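Local coordinates for MAU2 chromatid cohesion factor homolog (Saccharomyces cerevisiae, PDB 4XDN), which pairs with SCC2 to form the complex required for cohesin to associate with chromosomes, and so takes part in sister chromatid cohesion, at residues A[288-293]-A[315-320]; A[451-456]-A[484-489]. All blocks are in the same frame, centred on the assembly; numbering follows the deposited sequence.

Contact 1 of 2, residues A[288-293]-A[315-320]; sequences SLVTNE and FHYKEL
E293 OE2 takes a 2.9 Å hydrogen bond from a water, while the same side chain lies across the H316 ring. That water accepts from K318 N at 3.0 Å, in the first turn of helix 317-331, where backbone N-H groups lack acceptors from within the helix; the carboxylate's negative charge probably also suits the helix dipole. With CG anti to the backbone N (chi1 179°) and the chain extended, E293 CG sits 3.6 Å from the centroid of the H316 ring, 2° off its normal, a CH-pi contact. OE1 comes 3.2 Å from H316 CD2, carboxylate and ring planes 40° apart. H316, at the N-cap position, offers this face, but its ND1 is buried here with no partner in the model. With an alanine in its place, the E293 chain is likely to lose the flat surface under CG, leaving the carboxylate freer to swing off its water. Three residues before E293, V290 CG2 packs 4.0 Å from Y317 CB, and the buried L289 sends CD1 to within 4.3 Å of L320 CD2. E293 OE1 also lies 4.4 Å from E319 OE2, a like-charge approach. The polar grip across the contact is thus indirect, resting on one water beside an apolar patch.

Contact 2 of 2, residues A[451-456]-A[484-489]; sequences ISLLNC and LQVEKL
L453 leads the contact between 451-456 and 484-489, its side chain touching three residues in turn, V486, L489 and Q485. Its CB, pointing toward the other helix, meets V486 CG2 at 3.6 Å, close to where the two backbones come nearest, with L453 CA and V486 CA 6.4 Å apart. CG stands anti to the carbonyl carbon (chi1 -75°), which carries CD1 to L489 and the Q485 stem, and CD2 to the Q485 amide. CD1 touches L489 CD1 at 3.7 Å and also rests against Q485 CB, whereas CD2 lies 3.3 Å from Q485 OE1, a close van der Waals approach of a methyl to an amide oxygen. Glutamine suits this margin: Q485, partly exposed, adds its aliphatic stem to the apolar surface. L454, one residue on, comes in from the flank and brings CD2 to 3.8 Å from V486 CG1, the two side chains crossing at about a right angle. The beta-branched V486 can therefore serve both leucines: CG2 lies against L453 CB, and both of its methyls reach L454 CD2. W501 and L508 of helix 499-513 also cover L454, and L454 packs against an apolar side chain of another protein chain. The axes of the two helical segments approach to 9.6 Å at 151°, close to antiparallel, as in a helical hairpin of consecutive helices, here 446-466 and 472-490, in a part of the chain built of helices.

Overall arrangement
From the N terminus, the chain runs through a succession of helices to helix 272-291, whose C-terminal end opens contact 1. It then makes the small antiparallel hairpin of strands 297-302 and 305-310 and the short helix 312-315 before contact 1 closes the loop, bringing the end of helix 272-291 to the start of helix 317-331. Several more helices follow, including the long helix 369-398, before contact 2 closes the turn between helices 446-466 and 472-490, neighbours in sequence. The two loops neither nest nor cross: the first closes before the second opens. Their centres lie 42 Å apart, on opposite sides of the chain's centre, and their nearest atoms are about 24 Å apart.

Contact 1 of 2, residues A[288-293]-A[315-320]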
ATOM      1  N   SER A 288      -2.077  16.841 -20.618  1.00 57.08           N
ATOM      2  CA  SER A 288      -3.421  16.706 -20.062  1.00 59.84           C
ATOM      3  C   SER A 288      -3.378  16.681 -18.539  1.00 58.76           C
ATOM      4  O   SER A 288      -4.203  17.307 -17.880  1.00 58.51           O
ATOM      5  CB  SER A 288      -4.101  15.439 -20.584  1.00 61.71           C
ATOM      6  OG  SER A 288      -4.480  15.582 -21.941  1.00 64.05           O
ATOM      7  N   LEU A 289      -2.411  15.956 -17.988  1.00 57.79           N
ATOM      8  CA  LEU A 289      -2.274  15.845 -16.541  1.00 55.90           C
ATOM      9  C   LEU A 289      -1.795  17.152 -15.922  1.00 60.00           C
ATOM     10  O   LEU A 289      -2.215  17.514 -14.823  1.00 61.99           O
ATOM     11  CB  LEU A 289      -1.305  14.717 -16.183  1.00 49.41           C
ATOM     12  CG  LEU A 289      -1.723  13.308 -16.612  1.00 44.86           C
ATOM     13  CD1 LEU A 289      -0.628  12.310 -16.271  1.00 42.43           C
ATOM     14  CD2 LEU A 289      -3.039  12.901 -15.963  1.00 42.24           C
ATOM     15  N   VAL A 290      -0.916  17.857 -16.628  1.00 60.56           N
ATOM     16  CA  VAL A 290      -0.342  19.098 -16.116  1.00 59.11           C
ATOM     17  C   VAL A 290      -1.374  20.227 -16.124  1.00 60.31           C
ATOM     18  O   VAL A 290      -1.497  20.965 -15.147  1.00 61.26           O
ATOM     19  CB  VAL A 290       0.900  19.521 -16.937  1.00 57.56           C
ATOM     20  CG1 VAL A 290       1.416  20.888 -16.492  1.00 57.52           C
ATOM     21  CG2 VAL A 290       2.000  18.477 -16.800  1.00 54.77           C
ATOM     22  N   THR A 291      -2.111  20.358 -17.224  1.00 60.95           N
ATOM     23  CA  THR A 291      -3.122  21.407 -17.341  1.00 63.02           C
ATOM     24  C   THR A 291      -4.324  21.126 -16.442  1.00 63.04           C
ATOM     25  O   THR A 291      -5.023  22.048 -16.019  1.00 65.08           O
ATOM     26  CB  THR A 291      -3.615  21.566 -18.796  1.00 63.61           C
ATOM     27  OG1 THR A 291      -4.137  20.318 -19.270  1.00 63.76           O
ATOM     28  CG2 THR A 291      -2.484  22.021 -19.707  1.00 63.41           C
ATOM     29  N   ASN A 292      -4.556  19.848 -16.154  1.00 61.10           N
ATOM     30  CA  ASN A 292      -5.682  19.430 -15.326  1.00 63.72           C
ATOM     31  C   ASN A 292      -5.300  19.320 -13.849  1.00 62.14           C
ATOM     32  O   ASN A 292      -6.141  19.016 -13.002  1.00 61.85           O
ATOM     33  CB  ASN A 292      -6.228  18.090 -15.831  1.00 65.65           C
ATOM     34  CG  ASN A 292      -7.476  17.648 -15.093  1.00 70.75           C
ATOM     35  OD1 ASN A 292      -7.424  16.757 -14.244  1.00 71.47           O
ATOM     36  ND2 ASN A 292      -8.605  18.275 -15.408  1.00 73.40           N
ATOM     37  N   GLU A 293      -4.033  19.581 -13.544  1.00 61.29           N
ATOM     38  CA  GLU A 293      -3.530  19.429 -12.183  1.00 63.02           C
ATOM     39  C   GLU A 293      -4.305  20.288 -11.185  1.00 64.06           C
ATOM     40  O   GLU A 293      -4.423  21.503 -11.353  1.00 66.45           O
ATOM     41  CB  GLU A 293      -2.042  19.778 -12.127  1.00 66.26           C
ATOM     42  CG  GLU A 293      -1.442  19.667 -10.731  1.00 69.74           C
ATOM     43  CD  GLU A 293       0.059  19.422 -10.739  1.00 72.56           C
ATOM     44  OE1 GLU A 293       0.640  19.305  -9.641  1.00 73.56           O
ATOM     45  OE2 GLU A 293       0.656  19.341 -11.834  1.00 73.75           O
ATOM     46  N   PHE A 315      -2.547  11.426 -10.206  1.00 31.04           N
ATOM     47  CA  PHE A 315      -3.156  12.354 -11.156  1.00 32.49           C
ATOM     48  C   PHE A 315      -2.224  13.507 -11.532  1.00 34.53           C
ATOM     49  O   PHE A 315      -2.414  14.146 -12.567  1.00 37.07           O
ATOM     50  CB  PHE A 315      -4.463  12.914 -10.586  1.00 31.52           C
ATOM     51  CG  PHE A 315      -5.579  11.899 -10.491  1.00 30.91           C
ATOM     52  CD1 PHE A 315      -5.368  10.566 -10.815  1.00 31.63           C
ATOM     53  CD2 PHE A 315      -6.844  12.289 -10.084  1.00 32.02           C
ATOM     54  CE1 PHE A 315      -6.396   9.643 -10.727  1.00 32.02           C
ATOM     55  CE2 PHE A 315      -7.874  11.373  -9.996  1.00 33.66           C
ATOM     56  CZ  PHE A 315      -7.650  10.047 -10.318  1.00 33.52           C
ATOM     57  N   HIS A 316      -1.228  13.774 -10.693  1.00 31.76           N
ATOM     58  CA  HIS A 316      -0.234  14.804 -10.988  1.00 33.72           C
ATOM     59  C   HIS A 316       0.990  14.182 -11.659  1.00 33.32           C
ATOM     60  O   HIS A 316       1.510  13.165 -11.200  1.00 30.88           O
ATOM     61  CB  HIS A 316       0.173  15.543  -9.711  1.00 36.21           C
ATOM     62  CG  HIS A 316      -0.960  16.250  -9.033  1.00 40.23           C
ATOM     63  ND1 HIS A 316      -2.272  16.115  -9.436  1.00 43.09           N
ATOM     64  CD2 HIS A 316      -0.978  17.101  -7.980  1.00 41.85           C
ATOM     65  CE1 HIS A 316      -3.048  16.849  -8.661  1.00 43.49           C
ATOM     66  NE2 HIS A 316      -2.287  17.458  -7.767  1.00 44.30           N
ATOM     67  N   TYR A 317       1.448  14.805 -12.741  1.00 35.90           N
ATOM     68  CA  TYR A 317       2.503  14.235 -13.576  1.00 39.49           C
ATOM     69  C   TYR A 317       3.815  13.984 -12.827  1.00 36.94           C
ATOM     70  O   TYR A 317       4.385  12.899 -12.927  1.00 36.88           O
ATOM     71  CB  TYR A 317       2.771  15.148 -14.776  1.00 43.25           C
ATOM     72  CG  TYR A 317       3.902  14.664 -15.657  1.00 46.98           C
ATOM     73  CD1 TYR A 317       3.815  13.452 -16.328  1.00 47.49           C
ATOM     74  CD2 TYR A 317       5.053  15.423 -15.821  1.00 49.09           C
ATOM     75  CE1 TYR A 317       4.844  13.006 -17.133  1.00 49.04           C
ATOM     76  CE2 TYR A 317       6.089  14.985 -16.627  1.00 49.91           C
ATOM     77  CZ  TYR A 317       5.979  13.776 -17.279  1.00 50.02           C
ATOM     78  OH  TYR A 317       7.005  13.335 -18.084  1.00 51.08           O
ATOM     79  N   LYS A 318       4.294  14.981 -12.089  1.00 38.40           N
ATOM     80  CA  LYS A 318       5.543  14.835 -11.346  1.00 39.95           C
ATOM     81  C   LYS A 318       5.432  13.749 -10.282  1.00 35.93           C
ATOM     82  O   LYS A 318       6.333  12.923 -10.131  1.00 33.36           O
ATOM     83  CB  LYS A 318       5.946  16.157 -10.691  1.00 44.27           C
ATOM     84  CG  LYS A 318       6.583  17.159 -11.639  1.00 51.54           C
ATOM     85  CD  LYS A 318       7.599  18.029 -10.910  1.00 56.16           C
ATOM     86  CE  LYS A 318       8.192  19.096 -11.820  1.00 60.27           C
ATOM     87  NZ  LYS A 318       7.194  20.143 -12.176  1.00 62.61           N
ATOM     88  N   GLU A 319       4.327  13.759  -9.543  1.00 33.68           N
ATOM     89  CA  GLU A 319       4.109  12.777  -8.490  1.00 34.91           C
ATOM     90  C   GLU A 319       4.033  11.372  -9.072  1.00 32.31           C
ATOM     91  O   GLU A 319       4.519  10.415  -8.472  1.00 33.86           O
ATOM     92  CB  GLU A 319       2.825  13.082  -7.713  1.00 37.57           C
ATOM     93  CG  GLU A 319       2.924  14.253  -6.740  1.00 42.70           C
ATOM     94  CD  GLU A 319       2.819  15.602  -7.422  1.00 46.93           C
ATOM     95  OE1 GLU A 319       3.031  15.673  -8.649  1.00 47.65           O
ATOM     96  OE2 GLU A 319       2.523  16.595  -6.724  1.00 50.89           O
ATOM     97  N   LEU A 320       3.424  11.255 -10.247  1.00 29.76           N
ATOM     98  CA  LEU A 320       3.210   9.956 -10.869  1.00 31.37           C
ATOM     99  C   LEU A 320       4.528   9.314 -11.295  1.00 32.42           C
ATOM    100  O   LEU A 320       4.764   8.137 -11.024  1.00 32.73           O
ATOM    101  CB  LEU A 320       2.276  10.093 -12.073  1.00 32.32           C
ATOM    102  CG  LEU A 320       1.992   8.809 -12.856  1.00 31.12           C
ATOM    103  CD1 LEU A 320       1.444   7.718 -11.952  1.00 30.56           C
ATOM    104  CD2 LEU A 320       1.022   9.095 -13.982  1.00 32.73           C
TER
HETATM  105  O   HOH W   1       3.062  17.758 -11.898  1.00 52.75           O

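Contact 2 of 2, residues A[451-456]-A[484-489]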
ATOM      1  N   ILE A 451       7.412 -14.594   5.204  1.00 33.70           N
ATOM      2  CA  ILE A 451       8.867 -14.517   5.172  1.00 33.58           C
ATOM      3  C   ILE A 451       9.412 -14.998   6.512  1.00 35.22           C
ATOM      4  O   ILE A 451      10.388 -15.748   6.566  1.00 35.19           O
ATOM      5  CB  ILE A 451       9.366 -13.081   4.882  1.00 34.64           C
ATOM      6  CG1 ILE A 451       9.030 -12.690   3.440  1.00 36.07           C
ATOM      7  CG2 ILE A 451      10.883 -12.967   5.114  1.00 33.93           C
ATOM      8  CD1 ILE A 451       9.282 -11.231   3.112  1.00 36.50           C
ATOM      9  N   SER A 452       8.764 -14.565   7.589  1.00 35.45           N
ATOM     10  CA  SER A 452       9.166 -14.955   8.934  1.00 37.45           C
ATOM     11  C   SER A 452       9.007 -16.461   9.141  1.00 40.10           C
ATOM     12  O   SER A 452       9.863 -17.103   9.747  1.00 40.41           O
ATOM     13  CB  SER A 452       8.347 -14.191   9.978  1.00 40.04           C
ATOM     14  OG  SER A 452       8.486 -12.789   9.815  1.00 40.94           O
ATOM     15  N   LEU A 453       7.917 -17.022   8.629  1.00 39.10           N
ATOM     16  CA  LEU A 453       7.640 -18.444   8.802  1.00 41.10           C
ATOM     17  C   LEU A 453       8.588 -19.304   7.974  1.00 38.03           C
ATOM     18  O   LEU A 453       8.984 -20.386   8.406  1.00 38.10           O
ATOM     19  CB  LEU A 453       6.190 -18.763   8.429  1.00 42.69           C
ATOM     20  CG  LEU A 453       5.113 -18.348   9.437  1.00 46.67           C
ATOM     21  CD1 LEU A 453       3.724 -18.530   8.835  1.00 49.41           C
ATOM     22  CD2 LEU A 453       5.238 -19.141  10.731  1.00 47.70           C
ATOM     23  N   LEU A 454       8.944 -18.823   6.788  1.00 35.36           N
ATOM     24  CA  LEU A 454       9.818 -19.575   5.894  1.00 36.25           C
ATOM     25  C   LEU A 454      11.250 -19.597   6.414  1.00 36.00           C
ATOM     26  O   LEU A 454      11.911 -20.640   6.391  1.00 36.10           O
ATOM     27  CB  LEU A 454       9.776 -18.988   4.481  1.00 36.16           C
ATOM     28  CG  LEU A 454       8.492 -19.241   3.682  1.00 38.46           C
ATOM     29  CD1 LEU A 454       8.512 -18.456   2.385  1.00 38.29           C
ATOM     30  CD2 LEU A 454       8.302 -20.723   3.395  1.00 38.34           C
ATOM     31  N   ASN A 455      11.734 -18.447   6.879  1.00 35.85           N
ATOM     32  CA  ASN A 455      13.042 -18.391   7.520  1.00 37.30           C
ATOM     33  C   ASN A 455      13.043 -19.257   8.771  1.00 38.48           C
ATOM     34  O   ASN A 455      14.015 -19.955   9.051  1.00 36.71           O
ATOM     35  CB  ASN A 455      13.424 -16.955   7.882  1.00 35.68           C
ATOM     36  CG  ASN A 455      13.855 -16.141   6.680  1.00 34.46           C
ATOM     37  OD1 ASN A 455      14.486 -16.654   5.759  1.00 33.19           O
ATOM     38  ND2 ASN A 455      13.518 -14.857   6.687  1.00 35.93           N
ATOM     39  N   CYS A 456      11.941 -19.210   9.514  1.00 41.00           N
ATOM     40  CA  CYS A 456      11.803 -19.997  10.732  1.00 44.71           C
ATOM     41  C   CYS A 456      11.828 -21.489  10.413  1.00 43.18           C
ATOM     42  O   CYS A 456      12.417 -22.277  11.151  1.00 42.07           O
ATOM     43  CB  CYS A 456      10.509 -19.634  11.463  1.00 48.52           C
ATOM     44  SG  CYS A 456      10.300 -20.456  13.057  1.00 53.83           S
ATOM     45  N   LEU A 484       2.523 -25.990   7.996  1.00 51.26           N
ATOM     46  CA  LEU A 484       1.084 -25.882   7.780  1.00 53.12           C
ATOM     47  C   LEU A 484       0.646 -24.421   7.802  1.00 52.05           C
ATOM     48  O   LEU A 484      -0.253 -24.024   7.062  1.00 52.31           O
ATOM     49  CB  LEU A 484       0.314 -26.677   8.838  1.00 56.92           C
ATOM     50  CG  LEU A 484       0.339 -28.200   8.699  1.00 60.41           C
ATOM     51  CD1 LEU A 484      -0.243 -28.844   9.944  1.00 63.67           C
ATOM     52  CD2 LEU A 484      -0.425 -28.650   7.461  1.00 62.28           C
ATOM     53  N   GLN A 485       1.290 -23.629   8.652  1.00 51.10           N
ATOM     54  CA  GLN A 485       1.012 -22.201   8.729  1.00 50.25           C
ATOM     55  C   GLN A 485       1.398 -21.501   7.429  1.00 47.75           C
ATOM     56  O   GLN A 485       0.708 -20.584   6.983  1.00 47.52           O
ATOM     57  CB  GLN A 485       1.758 -21.577   9.909  1.00 50.25           C
ATOM     58  CG  GLN A 485       1.177 -21.948  11.266  1.00 54.51           C
ATOM     59  CD  GLN A 485       2.111 -21.629  12.420  1.00 57.42           C
ATOM     60  OE1 GLN A 485       3.281 -21.300  12.220  1.00 56.86           O
ATOM     61  NE2 GLN A 485       1.596 -21.732  13.640  1.00 60.92           N
ATOM     62  N   VAL A 486       2.497 -21.939   6.824  1.00 46.32           N
ATOM     63  CA  VAL A 486       2.944 -21.385   5.549  1.00 46.99           C
ATOM     64  C   VAL A 486       1.939 -21.701   4.447  1.00 48.44           C
ATOM     65  O   VAL A 486       1.607 -20.839   3.636  1.00 49.80           O
ATOM     66  CB  VAL A 486       4.339 -21.927   5.149  1.00 47.28           C
ATOM     67  CG1 VAL A 486       4.643 -21.650   3.674  1.00 46.47           C
ATOM     68  CG2 VAL A 486       5.416 -21.321   6.035  1.00 47.27           C
ATOM     69  N   GLU A 487       1.465 -22.942   4.421  1.00 48.86           N
ATOM     70  CA  GLU A 487       0.517 -23.377   3.405  1.00 51.55           C
ATOM     71  C   GLU A 487      -0.804 -22.625   3.524  1.00 51.63           C
ATOM     72  O   GLU A 487      -1.407 -22.248   2.519  1.00 51.40           O
ATOM     73  CB  GLU A 487       0.268 -24.884   3.517  1.00 59.08           C
ATOM     74  CG  GLU A 487       1.493 -25.746   3.239  1.00 66.97           C
ATOM     75  CD  GLU A 487       1.939 -25.691   1.788  1.00 74.36           C
ATOM     76  OE1 GLU A 487       1.190 -25.150   0.948  1.00 76.69           O
ATOM     77  OE2 GLU A 487       3.045 -26.188   1.488  1.00 78.05           O
ATOM     78  N   LYS A 488      -1.245 -22.410   4.759  1.00 52.17           N
ATOM     79  CA  LYS A 488      -2.527 -21.768   5.018  1.00 53.71           C
ATOM     80  C   LYS A 488      -2.534 -20.319   4.540  1.00 52.11           C
ATOM     81  O   LYS A 488      -3.462 -19.891   3.857  1.00 52.32           O
ATOM     82  CB  LYS A 488      -2.858 -21.831   6.511  1.00 56.54           C
ATOM     83  CG  LYS A 488      -4.229 -21.277   6.867  1.00 60.76           C
ATOM     84  CD  LYS A 488      -4.801 -21.970   8.094  1.00 65.62           C
ATOM     85  CE  LYS A 488      -6.211 -21.487   8.406  1.00 70.35           C
ATOM     86  NZ  LYS A 488      -6.224 -20.085   8.910  1.00 70.32           N
ATOM     87  N   LEU A 489      -1.497 -19.568   4.898  1.00 49.93           N
ATOM     88  CA  LEU A 489      -1.401 -18.167   4.504  1.00 49.60           C
ATOM     89  C   LEU A 489      -1.176 -18.033   3.001  1.00 49.05           C
ATOM     90  O   LEU A 489      -1.740 -17.149   2.360  1.00 47.86           O
ATOM     91  CB  LEU A 489      -0.271 -17.470   5.267  1.00 47.53           C
ATOM     92  CG  LEU A 489      -0.436 -17.365   6.785  1.00 49.63           C
ATOM     93  CD1 LEU A 489       0.822 -16.794   7.418  1.00 48.48           C
ATOM     94  CD2 LEU A 489      -1.647 -16.515   7.150  1.00 52.21           C
TER